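Local coordinates for protein lipase (PDB 4OPM) that probably hydrolyses ester bonds of lipids such as triacylglycerols, as a putative bacterial lipase of the alpha/beta hydrolase fold, at residues A[241-246]-A[266-271]; A[142-147]-A[274-279]; A[172-177]-A[194-199]. All blocks are in the same frame, centred on the assembly; numbering follows the deposited sequence. Where two conformers were deposited one is given.

Contacts 1 and 2 lie side by side in the probable catalytic region, their centres about 9 Å apart. They share the central sheet, in which strand 237-242 runs between strands 137-143 and 267-269. Along the chain, contacts 3 and 1 both fall inside the long loop closed by contact 2, contact 3 first. Contact 1 holds Asp245 and contact 2 holds His274, which with Ser120 form a probable catalytic triad. Contact 3 lies off the sheet, where helices 173-181 and 190-220 meet. Its centre is about 24 Å from that of contact 1 and 19 Å from that of contact 2, and it touches neither.

Contact 1. Residues A[241-246]-A[266-271]; sequences WGKQDK and PVILEN
Lys243 carries CG anti to its backbone N (chi1 178°), and Glu270 carries CG beside its own N (chi1 -68°). With further bends in both chains, the two side chains run alongside one another in the same direction. Lys243 NZ forms a salt bridge with Glu270 OE2 at 3.1 Å, on the syn lone pair of that oxygen. The lysine methylenes lie against the carboxylate, with Lys243 CD 3.3 Å from Glu270 OE2. The same chain crosses Ile268 at about a right angle, Lys243 CB resting 3.7 Å from Ile268 CG2. On the other branch of the isoleucine, Ile268 CD1 meets Trp241 CB at 3.7 Å. The indole leads away from this contact toward helix 251-259, and its NE1 is bonded to Ile248 O.

The backbones pair in parallel. Trp241 N donates to Val267 O, and Leu269 N donates to Trp241 O at 2.8 Å. Lys243 N then reaches Leu269 O at 2.9 Å in a nearly straight bond, the donor lying 31° out of the carbonyl plane. Trp241 and Ile268 share one face of the sheet, while Leu269 is on the other, toward Leu283 of helix 281-298. Past the strands, one water ties the two loops together. It accepts from Gln244 NE2 at 2.7 Å and from Asn271 N, and donates to Glu270 OE1.

A type I turn from Gly242 to Asp245 follows strand 237-242. Asp245 OD1 accepts from Ile247 N and Ile248 N, which helps fix its carboxylate, and OD2 bonds His274 ND1. The two strands and helix 251-259 form a beta-alpha-beta unit at the sheet edge, and the acid-bearing turn is consistent with the catalytic aspartate of an alpha/beta hydrolase.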
ATOM      1  N   TRP A 241       1.118  -4.789  12.231  1.00 15.16           N
ATOM      2  CA  TRP A 241       2.537  -4.876  11.928  1.00 15.00           C
ATOM      3  C   TRP A 241       3.026  -6.301  11.889  1.00 16.77           C
ATOM      4  O   TRP A 241       2.478  -7.173  12.565  1.00 16.63           O
ATOM      5  CB  TRP A 241       3.338  -4.158  13.039  1.00 13.74           C
ATOM      6  CG  TRP A 241       4.329  -3.158  12.531  1.00 15.18           C
ATOM      7  CD1 TRP A 241       5.663  -3.358  12.288  1.00 17.74           C
ATOM      8  CD2 TRP A 241       4.042  -1.821  12.131  1.00 15.39           C
ATOM      9  NE1 TRP A 241       6.228  -2.203  11.789  1.00 17.13           N
ATOM     10  CE2 TRP A 241       5.253  -1.245  11.679  1.00 18.81           C
ATOM     11  CE3 TRP A 241       2.866  -1.046  12.095  1.00 16.96           C
ATOM     12  CZ2 TRP A 241       5.327   0.082  11.235  1.00 18.55           C
ATOM     13  CZ3 TRP A 241       2.946   0.275  11.667  1.00 18.32           C
ATOM     14  CH2 TRP A 241       4.153   0.810  11.202  1.00 18.74           C
ATOM     15  N   GLY A 242       4.135  -6.496  11.193  1.00 15.25           N
ATOM     16  CA  GLY A 242       4.865  -7.747  11.248  1.00 14.75           C
ATOM     17  C   GLY A 242       5.937  -7.545  12.299  1.00 18.12           C
ATOM     18  O   GLY A 242       6.691  -6.568  12.234  1.00 18.47           O
ATOM     19  N   LYS A 243       5.992  -8.434  13.314  1.00 15.75           N
ATOM     20  CA  LYS A 243       6.961  -8.312  14.411  1.00 16.30           C
ATOM     21  C   LYS A 243       8.407  -8.244  13.880  1.00 19.57           C
ATOM     22  O   LYS A 243       9.223  -7.508  14.427  1.00 19.60           O
ATOM     23  CB  LYS A 243       6.797  -9.507  15.368  1.00 18.38           C
ATOM     24  CG  LYS A 243       7.795  -9.524  16.534  1.00 31.67           C
ATOM     25  CD  LYS A 243       7.143  -9.220  17.859  1.00 46.11           C
ATOM     26  CE  LYS A 243       8.073  -9.497  19.013  1.00 55.99           C
ATOM     27  NZ  LYS A 243       7.331  -9.974  20.208  1.00 67.57           N
ATOM     28  N   GLN A 244       8.698  -8.989  12.786  1.00 16.09           N
ATOM     29  CA  GLN A 244      10.040  -9.099  12.208  1.00 16.10           C
ATOM     30  C   GLN A 244      10.346  -8.042  11.138  1.00 20.00           C
ATOM     31  O   GLN A 244      11.383  -8.146  10.475  1.00 19.79           O
ATOM     32  CB  GLN A 244      10.250 -10.512  11.616  1.00 16.97           C
ATOM     33  CG  GLN A 244      10.077 -11.633  12.644  1.00 21.11           C
ATOM     34  CD  GLN A 244      11.037 -11.518  13.806  1.00 35.85           C
ATOM     35  OE1 GLN A 244      12.245 -11.284  13.641  1.00 32.74           O
ATOM     36  NE2 GLN A 244      10.508 -11.653  15.017  1.00 27.13           N
ATOM     37  N   ASP A 245       9.471  -7.023  10.978  1.00 16.17           N
ATOM     38  CA  ASP A 245       9.662  -5.955   9.983  1.00 15.39           C
ATOM     39  C   ASP A 245      11.071  -5.332  10.089  1.00 18.38           C
ATOM     40  O   ASP A 245      11.413  -4.745  11.115  1.00 18.63           O
ATOM     41  CB  ASP A 245       8.591  -4.864  10.151  1.00 14.89           C
ATOM     42  CG  ASP A 245       8.489  -3.885   8.989  1.00 17.79           C
ATOM     43  OD1 ASP A 245       9.517  -3.652   8.302  1.00 16.75           O
ATOM     44  OD2 ASP A 245       7.403  -3.306   8.798  1.00 17.88           O
ATOM     45  N   LYS A 246      11.873  -5.472   9.017  1.00 16.40           N
ATOM     46  CA  LYS A 246      13.252  -4.945   8.930  1.00 16.71           C
ATOM     47  C   LYS A 246      13.310  -3.530   8.367  1.00 21.39           C
ATOM     48  O   LYS A 246      14.343  -2.861   8.482  1.00 21.39           O
ATOM     49  CB  LYS A 246      14.086  -5.849   7.997  1.00 19.25           C
ATOM     50  CG  LYS A 246      14.426  -7.214   8.590  1.00 22.43           C
ATOM     51  CD  LYS A 246      15.102  -8.070   7.531  1.00 23.02           C
ATOM     52  CE  LYS A 246      15.521  -9.400   8.094  1.00 25.52           C
ATOM     53  NZ  LYS A 246      15.983 -10.319   7.017  1.00 25.59           N
ATOM     54  N   PRO A 266      -2.489  -1.838  18.551  1.00 21.43           N
ATOM     55  CA  PRO A 266      -1.954  -2.473  17.332  1.00 20.48           C
ATOM     56  C   PRO A 266      -1.964  -3.995  17.384  1.00 22.98           C
ATOM     57  O   PRO A 266      -1.863  -4.588  18.460  1.00 21.66           O
ATOM     58  CB  PRO A 266      -0.509  -1.960  17.263  1.00 22.25           C
ATOM     59  CG  PRO A 266      -0.501  -0.725  18.115  1.00 27.61           C
ATOM     60  CD  PRO A 266      -1.458  -1.026  19.225  1.00 23.34           C
ATOM     61  N   VAL A 267      -2.116  -4.611  16.214  1.00 18.78           N
ATOM     62  CA  VAL A 267      -2.046  -6.068  16.071  1.00 18.14           C
ATOM     63  C   VAL A 267      -0.635  -6.388  15.591  1.00 20.47           C
ATOM     64  O   VAL A 267      -0.219  -5.899  14.528  1.00 18.99           O
ATOM     65  CB  VAL A 267      -3.123  -6.614  15.099  1.00 23.14           C
ATOM     66  CG1 VAL A 267      -2.922  -8.110  14.840  1.00 23.53           C
ATOM     67  CG2 VAL A 267      -4.526  -6.332  15.614  1.00 23.48           C
ATOM     68  N   ILE A 268       0.100  -7.193  16.367  1.00 18.19           N
ATOM     69  CA  ILE A 268       1.477  -7.546  16.022  1.00 18.03           C
ATOM     70  C   ILE A 268       1.535  -9.009  15.643  1.00 22.16           C
ATOM     71  O   ILE A 268       1.293  -9.883  16.485  1.00 21.50           O
ATOM     72  CB  ILE A 268       2.474  -7.197  17.161  1.00 21.94           C
ATOM     73  CG1 ILE A 268       2.314  -5.724  17.664  1.00 23.07           C
ATOM     74  CG2 ILE A 268       3.923  -7.546  16.763  1.00 21.77           C
ATOM     75  CD1 ILE A 268       2.429  -4.614  16.626  1.00 26.61           C
ATOM     76  N   LEU A 269       1.822  -9.274  14.362  1.00 17.96           N
ATOM     77  CA  LEU A 269       1.873 -10.643  13.857  1.00 16.19           C
ATOM     78  C   LEU A 269       3.262 -11.234  14.045  1.00 19.25           C
ATOM     79  O   LEU A 269       4.234 -10.728  13.482  1.00 17.37           O
ATOM     80  CB  LEU A 269       1.443 -10.721  12.368  1.00 15.48           C
ATOM     81  CG  LEU A 269       0.008 -10.261  12.016  1.00 18.93           C
ATOM     82  CD1 LEU A 269      -0.314 -10.560  10.553  1.00 17.55           C
ATOM     83  CD2 LEU A 269      -1.054 -10.917  12.925  1.00 20.11           C
ATOM     84  N   GLU A 270       3.364 -12.331  14.840  1.00 17.35           N
ATOM     85  CA  GLU A 270       4.651 -13.007  15.019  1.00 17.40           C
ATOM     86  C   GLU A 270       5.064 -13.668  13.694  1.00 20.21           C
ATOM     87  O   GLU A 270       4.192 -14.075  12.914  1.00 19.89           O
ATOM     88  CB  GLU A 270       4.540 -14.087  16.121  1.00 19.36           C
ATOM     89  CG  GLU A 270       4.329 -13.535  17.523  1.00 32.24           C
ATOM     90  CD  GLU A 270       5.441 -12.668  18.083  1.00 59.72           C
ATOM     91  OE1 GLU A 270       6.632 -12.986  17.853  1.00 53.62           O
ATOM     92  OE2 GLU A 270       5.114 -11.669  18.762  1.00 61.51           O
ATOM     93  N   ASN A 271       6.382 -13.783  13.439  1.00 17.37           N
ATOM     94  CA  ASN A 271       6.946 -14.468  12.268  1.00 16.26           C
ATOM     95  C   ASN A 271       6.449 -13.884  10.934  1.00 18.25           C
ATOM     96  O   ASN A 271       6.281 -14.609   9.958  1.00 17.19           O
ATOM     97  CB  ASN A 271       6.659 -15.982  12.331  1.00 17.82           C
ATOM     98  CG  ASN A 271       7.282 -16.609  13.557  1.00 30.90           C
ATOM     99  OD1 ASN A 271       8.447 -16.372  13.873  1.00 27.50           O
ATOM    100  ND2 ASN A 271       6.477 -17.306  14.339  1.00 26.21           N
TER
HETATM  101  O   HOH W   1       8.259 -13.086  15.528  1.00 24.78           O

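Contact 2. Residues A[142-147]-A[274-279]; sequences LVDSGG and HMPILE
Asp144 and Pro276 reach toward each other tip to tip, and here the packing is close. Asp144 OD1 lies 3.1 Å from Pro276 CD and 3.2 Å from Pro276 CG. A chi1 of -60° sets Asp144 CG anti to the carbonyl carbon, within 3.9 Å of Pro276 CD. The other oxygen, Asp144 OD2, accepts from Gly242 N. Asp144 CB also rests 3.6 Å from His274 ND1, and Asp144 O comes obliquely to the imidazole, 3.4 Å from His274 CE1. No hydrogen bond joins the two segments; close packing carries the contact.

The apolar part is looser. Val143 and Pro276 run past one another in opposing directions, with Val143 CG1 3.7 Å from Pro276 CD. The same methyl is 4.1 Å from Ile277 CG2. All five touching residues are buried. On the more open side lies Met275, a partly exposed selenomethionine whose CB is turned away from segment 142-147.

Met275 is the N-cap residue of helix 276-279. Its O accepts from Leu278 N and Glu279 N, while its N donates to Glu279 OE2. This helps hold the backbone just after His274. His274 NE2 bonds Ser120 OG and ND1 faces the acid, consistent with a Ser-His-Asp triad whose serine stands on the nucleophile elbow.

Around the contact, strand 114-119 brings His119 against Val143 and Ile277, and His119 NE2 bonds His274 O. Strand 237-242 sets Leu240 against Pro276, so the short helix 276-279 packs at the end of strand 137-143, between its two neighbours in the sheet.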
ATOM      1  N   LEU A 142      -3.684   0.889   8.803  1.00 15.17           N
ATOM      2  CA  LEU A 142      -2.266   1.076   8.544  1.00 14.86           C
ATOM      3  C   LEU A 142      -1.522  -0.231   8.708  1.00 17.23           C
ATOM      4  O   LEU A 142      -1.457  -0.778   9.804  1.00 17.02           O
ATOM      5  CB  LEU A 142      -1.689   2.151   9.477  1.00 15.01           C
ATOM      6  CG  LEU A 142      -2.344   3.554   9.397  1.00 19.64           C
ATOM      7  CD1 LEU A 142      -1.806   4.487  10.489  1.00 18.85           C
ATOM      8  CD2 LEU A 142      -2.155   4.184   8.004  1.00 21.14           C
ATOM      9  N   VAL A 143      -0.943  -0.715   7.613  1.00 13.33           N
ATOM     10  CA  VAL A 143      -0.188  -1.965   7.614  1.00 13.70           C
ATOM     11  C   VAL A 143       1.291  -1.625   7.426  1.00 16.53           C
ATOM     12  O   VAL A 143       1.689  -1.279   6.314  1.00 17.87           O
ATOM     13  CB  VAL A 143      -0.695  -2.970   6.535  1.00 16.39           C
ATOM     14  CG1 VAL A 143       0.037  -4.312   6.665  1.00 14.83           C
ATOM     15  CG2 VAL A 143      -2.219  -3.166   6.607  1.00 16.41           C
ATOM     16  N   ASP A 144       2.103  -1.728   8.499  1.00 14.60           N
ATOM     17  CA  ASP A 144       3.552  -1.409   8.474  1.00 13.83           C
ATOM     18  C   ASP A 144       3.775  -0.069   7.735  1.00 18.17           C
ATOM     19  O   ASP A 144       4.559   0.014   6.784  1.00 17.31           O
ATOM     20  CB  ASP A 144       4.344  -2.556   7.824  1.00 14.30           C
ATOM     21  CG  ASP A 144       4.163  -3.868   8.575  1.00 15.57           C
ATOM     22  OD1 ASP A 144       3.052  -4.434   8.517  1.00 16.59           O
ATOM     23  OD2 ASP A 144       5.109  -4.283   9.292  1.00 16.89           O
ATOM     24  N   SER A 145       2.990   0.941   8.123  1.00 15.90           N
ATOM     25  CA  SER A 145       2.954   2.242   7.483  1.00 15.19           C
ATOM     26  C   SER A 145       4.228   3.047   7.671  1.00 19.43           C
ATOM     27  O   SER A 145       4.844   3.021   8.742  1.00 19.14           O
ATOM     28  CB  SER A 145       1.792   3.060   8.048  1.00 16.39           C
ATOM     29  OG  SER A 145       1.712   4.342   7.444  1.00 20.47           O
ATOM     30  N   GLY A 146       4.530   3.855   6.666  1.00 17.82           N
ATOM     31  CA  GLY A 146       5.615   4.822   6.757  1.00 17.90           C
ATOM     32  C   GLY A 146       5.156   6.015   7.579  1.00 22.45           C
ATOM     33  O   GLY A 146       3.990   6.108   7.993  1.00 20.14           O
ATOM     34  N   GLY A 147       6.076   6.938   7.787  1.00 20.54           N
ATOM     35  CA  GLY A 147       5.863   8.152   8.551  1.00 21.39           C
ATOM     36  C   GLY A 147       7.198   8.645   9.056  1.00 24.20           C
ATOM     37  O   GLY A 147       8.241   8.132   8.644  1.00 24.14           O
ATOM     38  N   HIS A 274       7.695  -7.052   6.822  1.00 13.70           N
ATOM     39  CA  HIS A 274       7.115  -5.772   6.383  1.00 13.60           C
ATOM     40  C   HIS A 274       5.862  -5.905   5.498  1.00 15.52           C
ATOM     41  O   HIS A 274       5.175  -4.893   5.307  1.00 16.38           O
ATOM     42  CB  HIS A 274       8.204  -4.990   5.608  1.00 13.79           C
ATOM     43  CG  HIS A 274       7.820  -3.612   5.194  1.00 17.05           C
ATOM     44  ND1 HIS A 274       7.495  -2.632   6.127  1.00 18.32           N
ATOM     45  CD2 HIS A 274       7.741  -3.078   3.954  1.00 18.95           C
ATOM     46  CE1 HIS A 274       7.219  -1.548   5.422  1.00 17.96           C
ATOM     47  NE2 HIS A 274       7.361  -1.767   4.115  1.00 18.58           N
HETATM   48  N   MSE A 275       5.533  -7.122   4.980  1.00 12.65           N
HETATM   49  CA  MSE A 275       4.397  -7.265   4.061  0.80 12.36           C
HETATM   50  C   MSE A 275       3.340  -8.297   4.548  1.00 16.07           C
HETATM   51  O   MSE A 275       3.075  -9.302   3.865  1.00 15.63           O
HETATM   52  CB  MSE A 275       4.930  -7.631   2.658  0.80 14.51           C
HETATM   53  CG  MSE A 275       3.987  -7.288   1.556  0.80 20.01           C
HETATM   54 SE   MSE A 275       5.030  -6.781   0.003  0.60 27.19          SE
HETATM   55  CE  MSE A 275       3.574  -6.005  -0.967  0.80 24.36           C
ATOM     56  N   PRO A 276       2.616  -8.017   5.672  1.00 13.73           N
ATOM     57  CA  PRO A 276       1.565  -8.963   6.120  1.00 14.68           C
ATOM     58  C   PRO A 276       0.475  -9.256   5.078  1.00 15.98           C
ATOM     59  O   PRO A 276      -0.093 -10.344   5.099  1.00 15.84           O
ATOM     60  CB  PRO A 276       0.937  -8.238   7.313  1.00 16.71           C
ATOM     61  CG  PRO A 276       2.031  -7.381   7.856  1.00 19.94           C
ATOM     62  CD  PRO A 276       2.736  -6.884   6.619  1.00 15.81           C
ATOM     63  N   ILE A 277       0.179  -8.296   4.171  1.00 13.45           N
ATOM     64  CA  ILE A 277      -0.859  -8.471   3.144  1.00 12.93           C
ATOM     65  C   ILE A 277      -0.520  -9.633   2.175  1.00 16.86           C
ATOM     66  O   ILE A 277      -1.438 -10.208   1.575  1.00 15.54           O
ATOM     67  CB  ILE A 277      -1.188  -7.167   2.405  1.00 15.91           C
ATOM     68  CG1 ILE A 277       0.025  -6.629   1.597  1.00 16.42           C
ATOM     69  CG2 ILE A 277      -1.729  -6.124   3.420  1.00 15.91           C
ATOM     70  CD1 ILE A 277      -0.302  -5.443   0.636  1.00 17.37           C
ATOM     71  N   LEU A 278       0.772  -9.989   2.044  1.00 14.08           N
ATOM     72  CA  LEU A 278       1.195 -11.139   1.217  1.00 14.53           C
ATOM     73  C   LEU A 278       1.732 -12.288   2.077  1.00 16.81           C
ATOM     74  O   LEU A 278       1.688 -13.437   1.638  1.00 17.34           O
ATOM     75  CB  LEU A 278       2.263 -10.729   0.185  1.00 14.51           C
ATOM     76  CG  LEU A 278       1.802  -9.834  -0.994  1.00 19.22           C
ATOM     77  CD1 LEU A 278       2.962  -9.584  -1.944  1.00 21.76           C
ATOM     78  CD2 LEU A 278       0.678 -10.471  -1.781  1.00 19.86           C
ATOM     79  N   GLU A 279       2.217 -11.994   3.302  1.00 13.00           N
ATOM     80  CA  GLU A 279       2.789 -13.042   4.172  1.00 12.15           C
ATOM     81  C   GLU A 279       1.744 -13.732   5.067  1.00 17.55           C
ATOM     82  O   GLU A 279       1.990 -14.848   5.537  1.00 18.49           O
ATOM     83  CB  GLU A 279       3.851 -12.438   5.099  1.00 13.05           C
ATOM     84  CG  GLU A 279       5.063 -11.832   4.403  1.00 14.85           C
ATOM     85  CD  GLU A 279       6.015 -11.166   5.384  1.00 15.75           C
ATOM     86  OE1 GLU A 279       6.596 -11.887   6.231  1.00 15.93           O
ATOM     87  OE2 GLU A 279       6.135  -9.918   5.347  1.00 15.45           O
TER

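Contact 3. Residues A[172-177]-A[194-199]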
ATOM      1  N   GLY A 172      18.535 -10.553 -10.037  1.00 26.13           N
ATOM      2  CA  GLY A 172      18.969 -10.941  -8.701  1.00 25.50           C
ATOM      3  C   GLY A 172      18.563  -9.951  -7.627  1.00 28.22           C
ATOM      4  O   GLY A 172      18.554 -10.307  -6.445  1.00 28.40           O
ATOM      5  N   ASP A 173      18.214  -8.703  -8.017  1.00 23.64           N
ATOM      6  CA  ASP A 173      17.803  -7.683  -7.044  1.00 22.25           C
ATOM      7  C   ASP A 173      16.473  -8.011  -6.354  1.00 25.22           C
ATOM      8  O   ASP A 173      16.309  -7.653  -5.189  1.00 23.79           O
ATOM      9  CB  ASP A 173      17.696  -6.299  -7.679  1.00 22.92           C
ATOM     10  CG  ASP A 173      19.015  -5.611  -7.999  1.00 31.00           C
ATOM     11  OD1 ASP A 173      20.092  -6.183  -7.672  1.00 30.74           O
ATOM     12  OD2 ASP A 173      18.975  -4.508  -8.577  1.00 31.49           O
ATOM     13  N   PHE A 174      15.526  -8.663  -7.058  1.00 21.69           N
ATOM     14  CA  PHE A 174      14.223  -8.970  -6.462  1.00 21.42           C
ATOM     15  C   PHE A 174      14.378  -9.948  -5.294  1.00 23.14           C
ATOM     16  O   PHE A 174      13.756  -9.725  -4.256  1.00 20.80           O
ATOM     17  CB  PHE A 174      13.229  -9.488  -7.503  1.00 23.31           C
ATOM     18  CG  PHE A 174      11.789  -9.585  -7.043  1.00 25.38           C
ATOM     19  CD1 PHE A 174      11.272  -8.687  -6.110  1.00 28.84           C
ATOM     20  CD2 PHE A 174      10.931 -10.530  -7.594  1.00 27.36           C
ATOM     21  CE1 PHE A 174       9.937  -8.774  -5.695  1.00 29.63           C
ATOM     22  CE2 PHE A 174       9.597 -10.617  -7.178  1.00 29.81           C
ATOM     23  CZ  PHE A 174       9.110  -9.739  -6.234  1.00 28.41           C
ATOM     24  N   ASN A 175      15.248 -10.972  -5.430  1.00 21.29           N
ATOM     25  CA  ASN A 175      15.521 -11.911  -4.340  1.00 21.89           C
ATOM     26  C   ASN A 175      16.086 -11.177  -3.116  1.00 25.01           C
ATOM     27  O   ASN A 175      15.680 -11.473  -1.986  1.00 24.31           O
ATOM     28  CB  ASN A 175      16.470 -13.025  -4.774  1.00 24.68           C
ATOM     29  CG  ASN A 175      15.735 -14.252  -5.268  1.00 49.53           C
ATOM     30  OD1 ASN A 175      15.944 -14.713  -6.391  1.00 43.42           O
ATOM     31  ND2 ASN A 175      14.844 -14.804  -4.444  1.00 42.11           N
ATOM     32  N   TYR A 176      16.981 -10.189  -3.345  1.00 21.79           N
ATOM     33  CA  TYR A 176      17.548  -9.388  -2.255  1.00 21.19           C
ATOM     34  C   TYR A 176      16.431  -8.608  -1.538  1.00 22.80           C
ATOM     35  O   TYR A 176      16.355  -8.611  -0.302  1.00 21.54           O
ATOM     36  CB  TYR A 176      18.636  -8.420  -2.776  1.00 22.72           C
ATOM     37  CG  TYR A 176      19.220  -7.579  -1.661  1.00 22.67           C
ATOM     38  CD1 TYR A 176      20.168  -8.106  -0.787  1.00 24.46           C
ATOM     39  CD2 TYR A 176      18.752  -6.288  -1.415  1.00 23.22           C
ATOM     40  CE1 TYR A 176      20.664  -7.358   0.280  1.00 22.38           C
ATOM     41  CE2 TYR A 176      19.249  -5.526  -0.355  1.00 23.81           C
ATOM     42  CZ  TYR A 176      20.199  -6.070   0.494  1.00 26.63           C
ATOM     43  OH  TYR A 176      20.688  -5.341   1.547  1.00 24.27           O
ATOM     44  N   LEU A 177      15.565  -7.944  -2.321  1.00 20.33           N
ATOM     45  CA  LEU A 177      14.447  -7.165  -1.778  1.00 19.77           C
ATOM     46  C   LEU A 177      13.529  -8.036  -0.919  1.00 21.08           C
ATOM     47  O   LEU A 177      13.192  -7.635   0.198  1.00 19.37           O
ATOM     48  CB  LEU A 177      13.632  -6.494  -2.901  1.00 19.63           C
ATOM     49  CG  LEU A 177      12.409  -5.683  -2.444  1.00 23.12           C
ATOM     50  CD1 LEU A 177      12.829  -4.467  -1.624  1.00 23.82           C
ATOM     51  CD2 LEU A 177      11.563  -5.257  -3.626  1.00 23.46           C
ATOM     52  N   GLN A 194      11.077 -14.169 -11.633  1.00 22.34           N
ATOM     53  CA  GLN A 194      11.838 -13.575 -12.741  1.00 22.64           C
ATOM     54  C   GLN A 194      10.967 -12.640 -13.591  1.00 23.23           C
ATOM     55  O   GLN A 194      11.438 -11.571 -13.982  1.00 20.93           O
ATOM     56  CB  GLN A 194      12.467 -14.673 -13.605  1.00 25.22           C
ATOM     57  CG  GLN A 194      13.679 -15.303 -12.907  1.00 43.30           C
ATOM     58  CD  GLN A 194      14.127 -16.630 -13.462  1.00 62.73           C
ATOM     59  OE1 GLN A 194      13.759 -17.044 -14.565  1.00 62.54           O
ATOM     60  NE2 GLN A 194      14.951 -17.326 -12.699  1.00 52.70           N
ATOM     61  N   ALA A 195       9.688 -13.023 -13.835  1.00 19.59           N
ATOM     62  CA  ALA A 195       8.736 -12.201 -14.588  1.00 19.14           C
ATOM     63  C   ALA A 195       8.396 -10.932 -13.802  1.00 21.65           C
ATOM     64  O   ALA A 195       8.411  -9.845 -14.380  1.00 20.92           O
ATOM     65  CB  ALA A 195       7.475 -12.995 -14.882  1.00 19.23           C
ATOM     66  N   GLN A 196       8.139 -11.058 -12.481  1.00 18.87           N
ATOM     67  CA  GLN A 196       7.839  -9.896 -11.636  1.00 18.23           C
ATOM     68  C   GLN A 196       9.057  -8.966 -11.556  1.00 21.07           C
ATOM     69  O   GLN A 196       8.905  -7.744 -11.681  1.00 21.23           O
ATOM     70  CB  GLN A 196       7.379 -10.324 -10.225  1.00 18.98           C
ATOM     71  CG  GLN A 196       6.946  -9.147  -9.320  1.00 26.35           C
ATOM     72  CD  GLN A 196       5.912  -8.240  -9.949  1.00 44.17           C
ATOM     73  OE1 GLN A 196       4.870  -8.689 -10.436  1.00 43.33           O
ATOM     74  NE2 GLN A 196       6.178  -6.939  -9.943  1.00 42.28           N
ATOM     75  N   GLU A 197      10.257  -9.544 -11.386  1.00 18.45           N
ATOM     76  CA  GLU A 197      11.508  -8.771 -11.318  1.00 18.32           C
ATOM     77  C   GLU A 197      11.690  -7.907 -12.568  1.00 22.22           C
ATOM     78  O   GLU A 197      12.051  -6.731 -12.452  1.00 21.67           O
ATOM     79  CB  GLU A 197      12.697  -9.716 -11.150  1.00 19.89           C
ATOM     80  CG  GLU A 197      14.053  -9.027 -11.131  1.00 23.34           C
ATOM     81  CD  GLU A 197      15.171 -10.005 -10.848  1.00 31.15           C
ATOM     82  OE1 GLU A 197      15.409 -10.896 -11.694  1.00 32.54           O
ATOM     83  OE2 GLU A 197      15.763  -9.923  -9.750  1.00 25.99           O
ATOM     84  N   LYS A 198      11.441  -8.490 -13.763  1.00 19.92           N
ATOM     85  CA  LYS A 198      11.564  -7.766 -15.033  1.00 20.41           C
ATOM     86  C   LYS A 198      10.633  -6.541 -15.079  1.00 23.73           C
ATOM     87  O   LYS A 198      11.081  -5.479 -15.493  1.00 24.66           O
ATOM     88  CB  LYS A 198      11.297  -8.700 -16.228  1.00 22.23           C
ATOM     89  CG  LYS A 198      11.480  -8.055 -17.609  1.00 25.23           C
ATOM     90  CD  LYS A 198      12.875  -7.446 -17.821  1.00 36.07           C
ATOM     91  CE  LYS A 198      13.146  -7.099 -19.265  1.00 55.48           C
ATOM     92  NZ  LYS A 198      12.259  -6.014 -19.773  1.00 69.03           N
ATOM     93  N   LEU A 199       9.384  -6.668 -14.586  1.00 20.68           N
ATOM     94  CA  LEU A 199       8.420  -5.553 -14.545  1.00 21.07           C
ATOM     95  C   LEU A 199       8.923  -4.443 -13.627  1.00 23.60           C
ATOM     96  O   LEU A 199       8.823  -3.263 -13.963  1.00 23.62           O
ATOM     97  CB  LEU A 199       7.029  -6.029 -14.092  1.00 20.89           C
ATOM     98  CG  LEU A 199       6.306  -7.006 -15.044  1.00 26.23           C
ATOM     99  CD1 LEU A 199       5.079  -7.614 -14.375  1.00 26.05           C
ATOM    100  CD2 LEU A 199       5.917  -6.328 -16.339  1.00 28.96           C
TER
HETATM  101  O   HOH W   2      15.922 -12.076  -7.995  1.00 30.11           O
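Glu197 OE2 receives two backbone N-H groups at the start of helix 173-181. Phe174 N donates at 3.0 Å in a nearly straight N-H...O bond, using the anti lone pair. Gly172 N donates at 2.9 Å from above the carboxylate plane, and its angle is more bent (131°). A water adds a third donor to the same oxygen at 2.8 Å. That water also accepts from Asn175 N and donates to Asn175 OD1, so it links the carboxylate to the next residue of the first turn.

The hydrocarbon parts pack beneath this polar grip. The Phe174 and Glu197 side chains pass one another heading opposite ways, Phe174 CB lying 3.7 Å from Glu197 CB. Phe174 CE2 meets Gln196 CG at 3.7 Å, with ring and amide steeply inclined.

Glu197 has CG anti to its backbone N (chi1 177°) and an extended chain beyond it, which carries the carboxylate out to the neighbouring helix. The backbone angles of Gly172, the N-cap residue, call for glycine. Farther out, Leu193 and Met200 of helix 190-220 also touch Phe174, and Val168 touches the Glu197 side chain. Asp173 turns its carboxylate back to Ser169 N and Lys170.

The axes of the two helical segments pass 9.9 Å apart at 98°, almost perpendicular. A carboxylate from one helix thus takes up N-H groups at the N-terminus of another, where the helix dipole would favour its negative charge. Both helices lie in the helical region inserted after strand 137-143, the place where alpha/beta hydrolases commonly carry their cap or lid.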